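Local coordinates for glycosylation Associate Protein 1 (PDB 6OYC), which probably acts with its Gap partners in the glycosylation and accessory Sec secretion of streptococcal surface proteins, at residues 39-44 and 505-510; 353-358 and 406-411. All blocks are in the same frame, centred on the assembly; numbering follows the deposited sequence.

Contact 1. Residues 39-44 and 505-510; sequences KMFDYA and QLVERI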
ATOM      1  N   LYS A  39      -9.257  -0.040  11.139  1.00 40.92           N
ATOM      2  CA  LYS A  39     -10.270  -1.071  10.968  1.00 44.49           C
ATOM      3  C   LYS A  39     -10.676  -1.658  12.313  1.00 44.68           C
ATOM      4  O   LYS A  39     -11.866  -1.803  12.599  1.00 45.49           O
ATOM      5  CB  LYS A  39      -9.757  -2.172  10.033  1.00 44.12           C
ATOM      6  CG  LYS A  39      -9.741  -1.812   8.543  1.00 44.86           C
ATOM      7  CD  LYS A  39     -10.997  -2.311   7.805  1.00 47.31           C
ATOM      8  CE  LYS A  39     -12.201  -1.431   8.112  1.00 47.99           C
ATOM      9  NZ  LYS A  39     -13.295  -1.486   7.105  1.00 43.26           N
ATOM     10  N   MET A  40      -9.695  -1.990  13.159  1.00 42.18           N
ATOM     11  CA  MET A  40     -10.020  -2.646  14.419  1.00 44.99           C
ATOM     12  C   MET A  40     -10.630  -1.677  15.421  1.00 45.26           C
ATOM     13  O   MET A  40     -11.460  -2.086  16.244  1.00 44.85           O
ATOM     14  CB  MET A  40      -8.787  -3.321  15.008  1.00 45.53           C
ATOM     15  CG  MET A  40      -7.633  -2.415  15.281  1.00 44.69           C
ATOM     16  SD  MET A  40      -6.694  -3.083  16.672  1.00 63.84           S
ATOM     17  CE  MET A  40      -5.568  -4.199  15.877  1.00 48.16           C
ATOM     18  N   PHE A  41     -10.253  -0.398  15.369  1.00 41.63           N
ATOM     19  CA  PHE A  41     -10.989   0.568  16.172  1.00 42.77           C
ATOM     20  C   PHE A  41     -12.422   0.693  15.681  1.00 45.03           C
ATOM     21  O   PHE A  41     -13.333   0.902  16.489  1.00 45.51           O
ATOM     22  CB  PHE A  41     -10.282   1.925  16.172  1.00 40.78           C
ATOM     23  CG  PHE A  41      -9.187   2.016  17.186  1.00 40.86           C
ATOM     24  CD1 PHE A  41      -8.068   1.216  17.078  1.00 39.14           C
ATOM     25  CD2 PHE A  41      -9.299   2.858  18.283  1.00 39.51           C
ATOM     26  CE1 PHE A  41      -7.068   1.269  18.023  1.00 42.05           C
ATOM     27  CE2 PHE A  41      -8.300   2.916  19.239  1.00 36.91           C
ATOM     28  CZ  PHE A  41      -7.179   2.131  19.108  1.00 35.76           C
ATOM     29  N   ASP A  42     -12.635   0.547  14.368  1.00 44.20           N
ATOM     30  CA  ASP A  42     -13.985   0.541  13.804  1.00 48.63           C
ATOM     31  C   ASP A  42     -14.771  -0.677  14.276  1.00 48.48           C
ATOM     32  O   ASP A  42     -15.891  -0.546  14.785  1.00 48.85           O
ATOM     33  CB  ASP A  42     -13.918   0.554  12.270  1.00 50.56           C
ATOM     34  CG  ASP A  42     -13.729   1.953  11.700  1.00 52.30           C
ATOM     35  OD1 ASP A  42     -13.549   2.896  12.501  1.00 52.88           O
ATOM     36  OD2 ASP A  42     -13.766   2.109  10.457  1.00 52.23           O
ATOM     37  N   TYR A  43     -14.208  -1.874  14.076  1.00 48.74           N
ATOM     38  CA  TYR A  43     -14.786  -3.100  14.616  1.00 50.12           C
ATOM     39  C   TYR A  43     -15.094  -2.956  16.098  1.00 54.97           C
ATOM     40  O   TYR A  43     -16.058  -3.553  16.596  1.00 57.14           O
ATOM     41  CB  TYR A  43     -13.823  -4.277  14.424  1.00 47.61           C
ATOM     42  CG  TYR A  43     -13.609  -4.717  12.993  1.00 51.75           C
ATOM     43  CD1 TYR A  43     -14.596  -4.536  12.030  1.00 58.29           C
ATOM     44  CD2 TYR A  43     -12.421  -5.326  12.606  1.00 49.12           C
ATOM     45  CE1 TYR A  43     -14.403  -4.948  10.718  1.00 60.62           C
ATOM     46  CE2 TYR A  43     -12.212  -5.726  11.301  1.00 49.20           C
ATOM     47  CZ  TYR A  43     -13.208  -5.542  10.364  1.00 57.18           C
ATOM     48  OH  TYR A  43     -13.019  -5.950   9.070  1.00 59.60           O
ATOM     49  N   ALA A  44     -14.275  -2.184  16.820  1.00 47.34           N
ATOM     50  CA  ALA A  44     -14.440  -2.006  18.250  1.00 46.52           C
ATOM     51  C   ALA A  44     -15.418  -0.897  18.580  1.00 47.41           C
ATOM     52  O   ALA A  44     -15.664  -0.643  19.762  1.00 45.23           O
ATOM     53  CB  ALA A  44     -13.091  -1.716  18.913  1.00 45.42           C
ATOM     54  N   GLN A 505     -10.660  -7.041  21.886  1.00 55.68           N
ATOM     55  CA  GLN A 505      -9.834  -7.198  23.078  1.00 59.58           C
ATOM     56  C   GLN A 505      -8.472  -6.541  22.906  1.00 52.45           C
ATOM     57  O   GLN A 505      -7.936  -5.957  23.851  1.00 56.04           O
ATOM     58  CB  GLN A 505      -9.682  -8.677  23.419  1.00 63.54           C
ATOM     59  CG  GLN A 505     -10.976  -9.323  23.873  1.00 70.28           C
ATOM     60  CD  GLN A 505     -11.731  -9.971  22.732  1.00 73.20           C
ATOM     61  OE1 GLN A 505     -11.477  -9.681  21.554  1.00 73.36           O
ATOM     62  NE2 GLN A 505     -12.681 -10.841  23.073  1.00 76.82           N
ATOM     63  N   LEU A 506      -7.898  -6.629  21.713  1.00 51.44           N
ATOM     64  CA  LEU A 506      -6.640  -5.949  21.442  1.00 52.78           C
ATOM     65  C   LEU A 506      -6.787  -4.438  21.620  1.00 52.94           C
ATOM     66  O   LEU A 506      -5.961  -3.792  22.282  1.00 47.95           O
ATOM     67  CB  LEU A 506      -6.172  -6.305  20.028  1.00 52.43           C
ATOM     68  CG  LEU A 506      -4.731  -5.983  19.660  1.00 50.88           C
ATOM     69  CD1 LEU A 506      -3.776  -6.449  20.740  1.00 44.96           C
ATOM     70  CD2 LEU A 506      -4.398  -6.622  18.331  1.00 52.33           C
ATOM     71  N   VAL A 507      -7.856  -3.864  21.051  1.00 49.92           N
ATOM     72  CA  VAL A 507      -8.089  -2.423  21.160  1.00 48.13           C
ATOM     73  C   VAL A 507      -8.190  -2.011  22.621  1.00 49.69           C
ATOM     74  O   VAL A 507      -7.601  -1.012  23.050  1.00 48.78           O
ATOM     75  CB  VAL A 507      -9.359  -2.023  20.387  1.00 48.67           C
ATOM     76  CG1 VAL A 507      -9.799  -0.626  20.781  1.00 42.94           C
ATOM     77  CG2 VAL A 507      -9.122  -2.108  18.885  1.00 48.00           C
ATOM     78  N   GLU A 508      -8.944  -2.779  23.404  1.00 52.94           N
ATOM     79  CA  GLU A 508      -9.101  -2.471  24.818  1.00 53.05           C
ATOM     80  C   GLU A 508      -7.783  -2.614  25.569  1.00 52.50           C
ATOM     81  O   GLU A 508      -7.495  -1.829  26.476  1.00 53.75           O
ATOM     82  CB  GLU A 508     -10.175  -3.370  25.422  1.00 57.75           C
ATOM     83  CG  GLU A 508     -10.864  -2.760  26.618  1.00 65.47           C
ATOM     84  CD  GLU A 508     -11.748  -1.585  26.240  1.00 69.53           C
ATOM     85  OE1 GLU A 508     -12.036  -1.410  25.028  1.00 63.77           O
ATOM     86  OE2 GLU A 508     -12.156  -0.838  27.162  1.00 71.49           O
ATOM     87  N   ARG A 509      -6.963  -3.601  25.203  1.00 54.04           N
ATOM     88  CA  ARG A 509      -5.641  -3.733  25.818  1.00 61.22           C
ATOM     89  C   ARG A 509      -4.774  -2.515  25.518  1.00 53.20           C
ATOM     90  O   ARG A 509      -4.123  -1.969  26.416  1.00 53.05           O
ATOM     91  CB  ARG A 509      -4.960  -5.015  25.333  1.00 63.57           C
ATOM     92  CG  ARG A 509      -3.534  -5.214  25.850  1.00 70.34           C
ATOM     93  CD  ARG A 509      -3.071  -6.657  25.647  1.00 83.80           C
ATOM     94  NE  ARG A 509      -3.947  -7.592  26.348  1.00135.30           N
ATOM     95  CZ  ARG A 509      -4.801  -8.417  25.750  1.00117.63           C
ATOM     96  NH1 ARG A 509      -4.895  -8.441  24.424  1.00 88.81           N
ATOM     97  NH2 ARG A 509      -5.562  -9.223  26.480  1.00142.64           N
ATOM     98  N   ILE A 510      -4.749  -2.085  24.253  1.00 51.94           N
ATOM     99  CA  ILE A 510      -4.027  -0.872  23.877  1.00 50.99           C
ATOM    100  C   ILE A 510      -4.537   0.307  24.688  1.00 47.26           C
ATOM    101  O   ILE A 510      -3.757   1.055  25.288  1.00 47.46           O
ATOM    102  CB  ILE A 510      -4.165  -0.607  22.363  1.00 45.61           C
ATOM    103  CG1 ILE A 510      -3.486  -1.708  21.556  1.00 44.97           C
ATOM    104  CG2 ILE A 510      -3.576   0.746  21.986  1.00 40.54           C
ATOM    105  CD1 ILE A 510      -3.903  -1.712  20.105  1.00 44.25           C
TER
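Met40 and Val507 meet through side chains set by their first torsions. CG of Met40 lies between the backbone N and the carbonyl carbon (chi1 59°). Val507 has CG1 anti to its backbone N (chi1 166°), and CG2 lies beside that N. Both methyls reach Phe41 and Ala44, but only CG2 lies against the Met40 sulfur. CG2 meets Met40 SD at 3.4 Å, a close contact for sulfur and methyl carbon. The two side chains slide past each other in opposite directions. The same CG2 lies 3.5 Å from Met40 O and 3.9 Å from CD1 of Phe41. CG1 of Val507 sits over the centre of the Phe41 ring, on one face, 4.1 Å from the ring centroid. This is a CH-pi contact. CG1 also touches CB of Ala44 at 3.9 Å, just past the end of helix 33-43. Val507 thus packs against Met40, Phe41 and Ala44.

Helix 33-43 links strands 2-5 and 48-52, which are neighbours in the parallel sheet of the N-terminal Rossmann-like domain. It is the helix of a beta-alpha-beta crossover. Helix 505-512 is the C-terminal helix. Its return to the N-terminal domain is consistent with the GT-B fold, in which the end of the chain crosses back from the second domain. The short helical segments cross steeply, at 103°, with axes 9.4 Å apart at closest approach.

Leu506 adds a flank. Its CD2 touches Met40 CE at 3.6 Å. The touching side chains are apolar, and Met40, Phe41 and Val507 are buried. Phe41 also packs edge-to-face with Phe2 and Phe4 of the first strand. Tyr501 of helix 484-502 touches Met40.

Contact 2. Residues 353-358 and 406-411; sequences FVSYER and LSFTHP. With SO4 (sulfate ion), chain K.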
ATOM      1  N   PHE A 353       2.372 -19.477 -10.766  1.00 35.62           N
ATOM      2  CA  PHE A 353       3.586 -18.710 -10.520  1.00 37.73           C
ATOM      3  C   PHE A 353       3.265 -17.222 -10.453  1.00 37.14           C
ATOM      4  O   PHE A 353       2.575 -16.676 -11.323  1.00 35.61           O
ATOM      5  CB  PHE A 353       4.625 -18.975 -11.602  1.00 37.06           C
ATOM      6  CG  PHE A 353       5.086 -20.394 -11.643  1.00 39.99           C
ATOM      7  CD1 PHE A 353       5.773 -20.938 -10.563  1.00 39.42           C
ATOM      8  CD2 PHE A 353       4.790 -21.202 -12.736  1.00 38.62           C
ATOM      9  CE1 PHE A 353       6.189 -22.254 -10.588  1.00 38.20           C
ATOM     10  CE2 PHE A 353       5.195 -22.524 -12.771  1.00 40.61           C
ATOM     11  CZ  PHE A 353       5.902 -23.055 -11.704  1.00 39.83           C
ATOM     12  N   VAL A 354       3.773 -16.572  -9.417  1.00 33.71           N
ATOM     13  CA  VAL A 354       3.405 -15.205  -9.080  1.00 32.87           C
ATOM     14  C   VAL A 354       4.668 -14.357  -9.088  1.00 36.35           C
ATOM     15  O   VAL A 354       5.640 -14.670  -8.388  1.00 34.23           O
ATOM     16  CB  VAL A 354       2.705 -15.147  -7.716  1.00 31.42           C
ATOM     17  CG1 VAL A 354       2.367 -13.681  -7.304  1.00 33.88           C
ATOM     18  CG2 VAL A 354       1.466 -16.032  -7.759  1.00 30.99           C
ATOM     19  N   SER A 355       4.661 -13.296  -9.891  1.00 36.08           N
ATOM     20  CA  SER A 355       5.740 -12.318  -9.914  1.00 33.40           C
ATOM     21  C   SER A 355       5.161 -10.960  -9.553  1.00 37.68           C
ATOM     22  O   SER A 355       4.226 -10.480 -10.212  1.00 33.99           O
ATOM     23  CB  SER A 355       6.418 -12.267 -11.283  1.00 35.87           C
ATOM     24  OG  SER A 355       7.250 -11.128 -11.385  1.00 41.87           O
ATOM     25  N   TYR A 356       5.710 -10.351  -8.509  1.00 35.49           N
ATOM     26  CA  TYR A 356       5.340  -9.006  -8.111  1.00 35.04           C
ATOM     27  C   TYR A 356       6.241  -7.942  -8.740  1.00 36.37           C
ATOM     28  O   TYR A 356       6.037  -6.752  -8.487  1.00 38.00           O
ATOM     29  CB  TYR A 356       5.370  -8.883  -6.582  1.00 35.88           C
ATOM     30  CG  TYR A 356       4.410  -9.790  -5.818  1.00 36.63           C
ATOM     31  CD1 TYR A 356       3.038  -9.778  -6.081  1.00 30.54           C
ATOM     32  CD2 TYR A 356       4.880 -10.637  -4.804  1.00 32.36           C
ATOM     33  CE1 TYR A 356       2.171 -10.598  -5.378  1.00 30.63           C
ATOM     34  CE2 TYR A 356       4.009 -11.456  -4.081  1.00 29.90           C
ATOM     35  CZ  TYR A 356       2.660 -11.434  -4.382  1.00 31.45           C
ATOM     36  OH  TYR A 356       1.794 -12.239  -3.675  1.00 33.33           O
ATOM     37  N   GLU A 357       7.203  -8.332  -9.573  1.00 36.78           N
ATOM     38  CA  GLU A 357       8.129  -7.367 -10.156  1.00 38.65           C
ATOM     39  C   GLU A 357       7.408  -6.492 -11.173  1.00 38.27           C
ATOM     40  O   GLU A 357       6.865  -6.998 -12.160  1.00 40.37           O
ATOM     41  CB  GLU A 357       9.304  -8.083 -10.819  1.00 38.38           C
ATOM     42  CG  GLU A 357      10.264  -7.107 -11.495  1.00 40.75           C
ATOM     43  CD  GLU A 357      10.664  -5.945 -10.573  1.00 42.55           C
ATOM     44  OE1 GLU A 357      11.013  -6.186  -9.405  1.00 42.09           O
ATOM     45  OE2 GLU A 357      10.629  -4.776 -11.008  1.00 44.96           O
ATOM     46  N   ARG A 358       7.421  -5.177 -10.951  1.00 40.27           N
ATOM     47  CA  ARG A 358       6.709  -4.269 -11.847  1.00 39.49           C
ATOM     48  C   ARG A 358       7.496  -3.966 -13.123  1.00 39.63           C
ATOM     49  O   ARG A 358       6.890  -3.655 -14.156  1.00 37.99           O
ATOM     50  CB  ARG A 358       6.356  -2.975 -11.111  1.00 34.13           C
ATOM     51  CG  ARG A 358       7.515  -2.113 -10.709  1.00 40.15           C
ATOM     52  CD  ARG A 358       7.007  -0.842 -10.030  1.00 38.79           C
ATOM     53  NE  ARG A 358       8.103  -0.078  -9.457  1.00 43.74           N
ATOM     54  CZ  ARG A 358       8.037   1.199  -9.084  1.00 44.54           C
ATOM     55  NH1 ARG A 358       6.907   1.890  -9.215  1.00 44.91           N
ATOM     56  NH2 ARG A 358       9.111   1.788  -8.580  1.00 44.94           N
ATOM     57  N   LEU A 406      -0.072 -25.337 -15.135  1.00 43.27           N
ATOM     58  CA  LEU A 406       0.826 -24.250 -14.765  1.00 44.51           C
ATOM     59  C   LEU A 406       0.329 -22.943 -15.359  1.00 46.09           C
ATOM     60  O   LEU A 406      -0.095 -22.900 -16.522  1.00 45.42           O
ATOM     61  CB  LEU A 406       2.250 -24.499 -15.266  1.00 40.83           C
ATOM     62  CG  LEU A 406       2.957 -25.760 -14.800  1.00 42.35           C
ATOM     63  CD1 LEU A 406       4.382 -25.802 -15.360  1.00 41.76           C
ATOM     64  CD2 LEU A 406       2.941 -25.790 -13.290  1.00 38.53           C
ATOM     65  N   SER A 407       0.415 -21.871 -14.574  1.00 40.17           N
ATOM     66  CA  SER A 407       0.194 -20.539 -15.111  1.00 44.07           C
ATOM     67  C   SER A 407       1.166 -19.562 -14.463  1.00 43.09           C
ATOM     68  O   SER A 407       1.832 -19.859 -13.463  1.00 36.67           O
ATOM     69  CB  SER A 407      -1.258 -20.066 -14.918  1.00 39.38           C
ATOM     70  OG  SER A 407      -1.664 -20.186 -13.566  1.00 46.80           O
ATOM     71  N   PHE A 408       1.234 -18.380 -15.064  1.00 41.30           N
ATOM     72  CA  PHE A 408       2.092 -17.304 -14.610  1.00 38.37           C
ATOM     73  C   PHE A 408       1.246 -16.046 -14.547  1.00 39.56           C
ATOM     74  O   PHE A 408       0.571 -15.705 -15.522  1.00 39.09           O
ATOM     75  CB  PHE A 408       3.280 -17.127 -15.562  1.00 37.06           C
ATOM     76  CG  PHE A 408       4.223 -16.031 -15.170  1.00 40.15           C
ATOM     77  CD1 PHE A 408       4.010 -14.715 -15.596  1.00 37.87           C
ATOM     78  CD2 PHE A 408       5.335 -16.307 -14.389  1.00 35.67           C
ATOM     79  CE1 PHE A 408       4.891 -13.703 -15.231  1.00 38.60           C
ATOM     80  CE2 PHE A 408       6.217 -15.305 -14.033  1.00 36.45           C
ATOM     81  CZ  PHE A 408       5.997 -14.000 -14.453  1.00 39.15           C
ATOM     82  N   THR A 409       1.262 -15.363 -13.405  1.00 39.70           N
ATOM     83  CA  THR A 409       0.484 -14.143 -13.266  1.00 37.20           C
ATOM     84  C   THR A 409       1.302 -13.079 -12.546  1.00 39.43           C
ATOM     85  O   THR A 409       2.224 -13.377 -11.778  1.00 35.69           O
ATOM     86  CB  THR A 409      -0.841 -14.373 -12.516  1.00 39.28           C
ATOM     87  OG1 THR A 409      -1.609 -13.170 -12.564  1.00 43.71           O
ATOM     88  CG2 THR A 409      -0.600 -14.680 -11.059  1.00 40.21           C
ATOM     89  N   HIS A 410       0.922 -11.822 -12.793  1.00 39.10           N
ATOM     90  CA  HIS A 410       1.551 -10.652 -12.187  1.00 35.06           C
ATOM     91  C   HIS A 410       0.461  -9.763 -11.602  1.00 32.81           C
ATOM     92  O   HIS A 410      -0.062  -8.878 -12.286  1.00 32.46           O
ATOM     93  CB  HIS A 410       2.389  -9.887 -13.212  1.00 34.18           C
ATOM     94  CG  HIS A 410       2.808  -8.525 -12.744  1.00 40.74           C
ATOM     95  ND1 HIS A 410       3.481  -8.322 -11.556  1.00 39.91           N
ATOM     96  CD2 HIS A 410       2.629  -7.299 -13.289  1.00 36.69           C
ATOM     97  CE1 HIS A 410       3.703  -7.031 -11.395  1.00 37.70           C
ATOM     98  NE2 HIS A 410       3.198  -6.391 -12.434  1.00 37.88           N
ATOM     99  N   PRO A 411       0.093  -9.967 -10.344  1.00 33.38           N
ATOM    100  CA  PRO A 411      -0.939  -9.111  -9.731  1.00 33.95           C
ATOM    101  C   PRO A 411      -0.491  -7.652  -9.694  1.00 35.18           C
ATOM    102  O   PRO A 411       0.666  -7.358  -9.396  1.00 35.88           O
ATOM    103  CB  PRO A 411      -1.092  -9.688  -8.318  1.00 33.58           C
ATOM    104  CG  PRO A 411      -0.374 -11.042  -8.356  1.00 33.74           C
ATOM    105  CD  PRO A 411       0.669 -10.942  -9.406  1.00 31.31           C
TER
HETATM  106  S   SO4 K 608       9.910  -1.514  -6.290  1.00 70.45           S
HETATM  107  O1  SO4 K 608       8.679  -2.129  -5.802  1.00 58.04           O
HETATM  108  O2  SO4 K 608      10.198  -0.287  -5.534  1.00 62.41           O
HETATM  109  O3  SO4 K 608       9.756  -1.253  -7.719  1.00 57.22           O
HETATM  110  O4  SO4 K 608      11.028  -2.447  -6.108  1.00 76.81           O
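Phe353 lies beside Phe408 and Val354 beside Thr409, in parallel strands joined by a ladder of backbone bonds. Phe353 N donates a hydrogen bond to Ser407 O at 2.8 Å. Phe353 O accepts one from Thr409 N, also at 2.8 Å, and the donor lies nearly on the line of the carbonyl. Ser355 N then reaches Thr409 O at 3.1 Å. The backbone of Val354 bonds instead to Phe322 and Val324.

The ladder belongs to the C-terminal Rossmann-like domain. The two strands flank helix 360-375 in a beta-alpha-beta crossover, and 406-409 is an edge strand of that sheet within the chain.

Past the strands a side chain takes over. His410 ND1 donates to Ser355 O at 2.6 Å. The oxygen lies in the plane of the imidazole, at its edge. A chi1 of 167° sets CG anti to the backbone N, and chi2 of 54° turns the ring so that ND1 meets the oxygen. Ser355 OG accepts a weak bond from Glu357 N.

Phe353 CB meets Phe408 CD2 at 3.9 Å on one face. On the other side Val354 CG1 meets Pro411 CD at 3.8 Å.

Tyr356 OH is satisfied by Thr438 and Tyr321. Arg358 NH1 bonds Phe24 O, its guanidinium makes a cation-pi contact with Phe24, and NE weakly holds an oxygen of a sulfate, probably from the crystallisation liquor, that Thr27 also binds.

In the fold
The two contacts serve different levels of the fold. Contact 1 joins elements far apart in sequence and ties the C-terminal helix to the N-terminal domain. It is buried and built from apolar side chains. Contact 2 lies within the C-terminal domain and pairs two strands of one sheet. It is partly buried, and backbone hydrogen bonds carry it, with a histidine extending the pattern. At the far end of contact 2, Arg358 reaches Phe24 by a hydrogen bond and a cation-pi contact; contact 1 joins its two segments by apolar packing. The contacts share no helix or strand. The centres of contacts 1 and 2 lie about 35 Å apart, and the two do not touch.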